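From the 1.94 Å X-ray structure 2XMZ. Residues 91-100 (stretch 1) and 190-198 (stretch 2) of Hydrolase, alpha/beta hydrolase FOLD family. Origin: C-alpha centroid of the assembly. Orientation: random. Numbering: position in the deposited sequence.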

# COMPACT_ATOMS: atom_id res chain seq x y z
N SER A 91 1.47 2.16 -2.38
CA SER A 91 2.55 1.55 -3.16
C SER A 91 2.29 0.05 -3.25
O SER A 91 1.25 -0.35 -3.75
CB SER A 91 3.92 1.87 -2.54
OG SER A 91 4.94 1.75 -3.53
N MET A 92 3.18 -0.79 -2.71
CA MET A 92 2.92 -2.26 -2.70
C MET A 92 1.53 -2.62 -2.18
O MET A 92 0.86 -3.47 -2.77
CB MET A 92 3.98 -3.03 -1.89
CG MET A 92 3.67 -4.54 -1.67
SD MET A 92 4.91 -5.29 -0.60
CE MET A 92 4.19 -4.97 1.01
N GLY A 93 1.14 -2.02 -1.06
CA GLY A 93 -0.19 -2.22 -0.52
C GLY A 93 -1.33 -1.73 -1.40
O GLY A 93 -2.46 -2.23 -1.29
N GLY A 94 -1.05 -0.75 -2.26
CA GLY A 94 -2.03 -0.29 -3.25
C GLY A 94 -2.22 -1.29 -4.36
O GLY A 94 -3.30 -1.36 -4.94
N ARG A 95 -1.16 -2.06 -4.65
CA ARG A 95 -1.26 -3.13 -5.66
C ARG A 95 -2.16 -4.23 -5.12
O ARG A 95 -3.02 -4.74 -5.83
CB ARG A 95 0.11 -3.69 -6.04
CG ARG A 95 1.05 -2.62 -6.66
CD ARG A 95 2.34 -3.21 -7.24
NE ARG A 95 3.32 -3.71 -6.25
CZ ARG A 95 3.49 -5.00 -5.94
NH1 ARG A 95 2.74 -5.94 -6.53
NH2 ARG A 95 4.45 -5.37 -5.08
N VAL A 96 -1.98 -4.54 -3.85
CA VAL A 96 -2.88 -5.44 -3.16
C VAL A 96 -4.31 -4.86 -3.11
O VAL A 96 -5.28 -5.59 -3.36
CB VAL A 96 -2.34 -5.80 -1.76
CG1 VAL A 96 -3.37 -6.62 -0.97
CG2 VAL A 96 -1.04 -6.55 -1.90
N ALA A 97 -4.46 -3.56 -2.84
CA ALA A 97 -5.80 -2.99 -2.72
C ALA A 97 -6.50 -2.99 -4.07
O ALA A 97 -7.71 -3.25 -4.16
CB ALA A 97 -5.75 -1.57 -2.12
N LEU A 98 -5.76 -2.72 -5.14
CA LEU A 98 -6.38 -2.80 -6.48
C LEU A 98 -6.81 -4.23 -6.80
O LEU A 98 -7.93 -4.47 -7.27
CB LEU A 98 -5.39 -2.32 -7.55
CG LEU A 98 -5.36 -0.80 -7.77
CD1 LEU A 98 -4.12 -0.41 -8.59
CD2 LEU A 98 -6.59 -0.34 -8.47
N TYR A 99 -5.94 -5.20 -6.50
CA TYR A 99 -6.26 -6.60 -6.75
C TYR A 99 -7.49 -6.98 -5.96
O TYR A 99 -8.40 -7.68 -6.47
CB TYR A 99 -5.07 -7.53 -6.41
CG TYR A 99 -5.31 -8.95 -6.85
CD1 TYR A 99 -4.89 -9.38 -8.10
CD2 TYR A 99 -5.99 -9.86 -6.03
CE1 TYR A 99 -5.12 -10.69 -8.54
CE2 TYR A 99 -6.23 -11.19 -6.47
CZ TYR A 99 -5.79 -11.58 -7.72
OH TYR A 99 -6.00 -12.87 -8.16
N TYR A 100 -7.54 -6.49 -4.72
CA TYR A 100 -8.64 -6.83 -3.87
C TYR A 100 -9.94 -6.17 -4.32
O TYR A 100 -10.98 -6.81 -4.25
CB TYR A 100 -8.38 -6.50 -2.39
CG TYR A 100 -9.36 -7.22 -1.52
CD1 TYR A 100 -9.11 -8.53 -1.09
CD2 TYR A 100 -10.58 -6.63 -1.16
CE1 TYR A 100 -10.03 -9.21 -0.30
CE2 TYR A 100 -11.49 -7.28 -0.38
CZ TYR A 100 -11.21 -8.58 0.05
OH TYR A 100 -12.13 -9.24 0.82
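Stretch 2 190-198: DYGTGQMPN

The apolar centre of the contact is the ring of Tyr 191, whose CA-to-CB bond points sideways but whose chi1 of 66° (p) brings the ring up to the start of the helix that begins at Met 92. There Met 92 SD lies 3.6 Å from Tyr 191 CE1, an oblique sulfur-aromatic contact with Met 92 SD 4.7 Å from the Tyr 191 ring centroid and 56° off its normal. One helical turn on, Val 96 CG2 approaches Tyr 191 CD1 more loosely, at 4.5 Å. Stretch 2 lies along one side of this helix, with 420 Å² buried in all. A helix that begins earlier in the chain leads into stretch 2; at Gly 192 the backbone opens (phi/psi -58/161), passes through helical angles at 193-195, and becomes extended at Met 196 and Pro 197. Within it, hydrogen bonds run from Gln 195 N to Gly 192 O (2.8 Å) and from Met 196 N to Thr 193 O (3.2 Å). The two stretches run in the same general direction: Arg 95 CA pairs with Thr 193 CA at 8.0 Å, and Tyr 99 CA with Pro 197 CA at 8.8 Å. At the far end, Pro 197 CG meets the edge of the Tyr 99 ring, 4.2 Å from Tyr 99 CE1. The polar part belongs to Arg 95, whose CA-to-CB bond points toward stretch 2 and which has 113 Å² covered by it, the largest share. Its guanidinium grips the carbonyl of Tyr 191 with two hydrogen bonds, Arg 95 NH1 to Tyr 191 O at 2.9 Å and Arg 95 NH2 to the same O at 3.1 Å. From Arg 95 NH1 a weak hydrogen bond also reaches Met 196 SD at 3.6 Å, near the guanidinium plane. Thr 193 OG1 sits over one guanidinium face, 2.9 Å from Arg 95 NE, but the angle is too poor for a hydrogen bond.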

# COMPACT_ATOMS: atom_id res chain seq x y z
N ASP A 190 7.17 -13.66 -4.64
CA ASP A 190 5.77 -14.11 -4.69
C ASP A 190 4.77 -13.03 -5.09
O ASP A 190 3.80 -13.33 -5.76
CB ASP A 190 5.31 -14.72 -3.36
CG ASP A 190 6.04 -15.98 -3.02
OD1 ASP A 190 6.94 -16.36 -3.79
OD2 ASP A 190 5.73 -16.57 -1.98
N TYR A 191 4.98 -11.79 -4.67
CA TYR A 191 3.99 -10.75 -5.06
C TYR A 191 4.58 -9.42 -5.48
O TYR A 191 3.90 -8.37 -5.47
CB TYR A 191 2.83 -10.61 -4.06
CG TYR A 191 3.15 -10.10 -2.67
CD1 TYR A 191 2.79 -8.80 -2.30
CD2 TYR A 191 3.74 -10.91 -1.71
CE1 TYR A 191 2.99 -8.32 -1.03
CE2 TYR A 191 3.96 -10.44 -0.39
CZ TYR A 191 3.59 -9.12 -0.07
OH TYR A 191 3.76 -8.58 1.19
N GLY A 192 5.84 -9.47 -5.89
CA GLY A 192 6.47 -8.35 -6.54
C GLY A 192 5.69 -7.97 -7.78
O GLY A 192 4.89 -8.77 -8.32
N THR A 193 5.92 -6.74 -8.23
CA THR A 193 5.16 -6.16 -9.34
C THR A 193 5.28 -6.99 -10.60
O THR A 193 4.33 -7.08 -11.38
CB THR A 193 5.55 -4.71 -9.57
OG1 THR A 193 5.29 -3.98 -8.36
CG2 THR A 193 4.72 -4.09 -10.73
N GLY A 194 6.44 -7.62 -10.76
CA GLY A 194 6.71 -8.47 -11.90
C GLY A 194 5.87 -9.73 -11.89
O GLY A 194 5.63 -10.32 -12.93
N GLN A 195 5.43 -10.16 -10.70
CA GLN A 195 4.56 -11.33 -10.56
C GLN A 195 3.09 -11.00 -10.68
O GLN A 195 2.26 -11.89 -10.93
CB GLN A 195 4.77 -12.03 -9.21
CG GLN A 195 6.22 -12.37 -8.87
CD GLN A 195 6.86 -13.31 -9.86
OE1 GLN A 195 8.08 -13.25 -10.08
NE2 GLN A 195 6.06 -14.18 -10.47
N MET A 196 2.75 -9.73 -10.48
CA MET A 196 1.36 -9.31 -10.42
C MET A 196 0.72 -9.37 -11.80
O MET A 196 1.35 -8.96 -12.78
CB MET A 196 1.32 -7.89 -9.91
CG MET A 196 -0.04 -7.32 -9.65
SD MET A 196 0.31 -5.62 -9.19
CE MET A 196 -1.36 -5.00 -9.19
N PRO A 197 -0.54 -9.87 -11.88
CA PRO A 197 -1.20 -9.76 -13.17
C PRO A 197 -1.40 -8.30 -13.55
O PRO A 197 -1.50 -7.42 -12.68
CB PRO A 197 -2.57 -10.42 -12.93
CG PRO A 197 -2.40 -11.24 -11.68
CD PRO A 197 -1.44 -10.42 -10.86
N ASN A 198 -1.42 -8.04 -14.85
CA ASN A 198 -1.68 -6.71 -15.40
C ASN A 198 -3.15 -6.36 -15.15
O ASN A 198 -4.04 -6.82 -15.87
CB ASN A 198 -1.38 -6.72 -16.91
CG ASN A 198 -1.95 -5.50 -17.62
OD1 ASN A 198 -2.14 -4.45 -17.03
ND2 ASN A 198 -2.20 -5.65 -18.92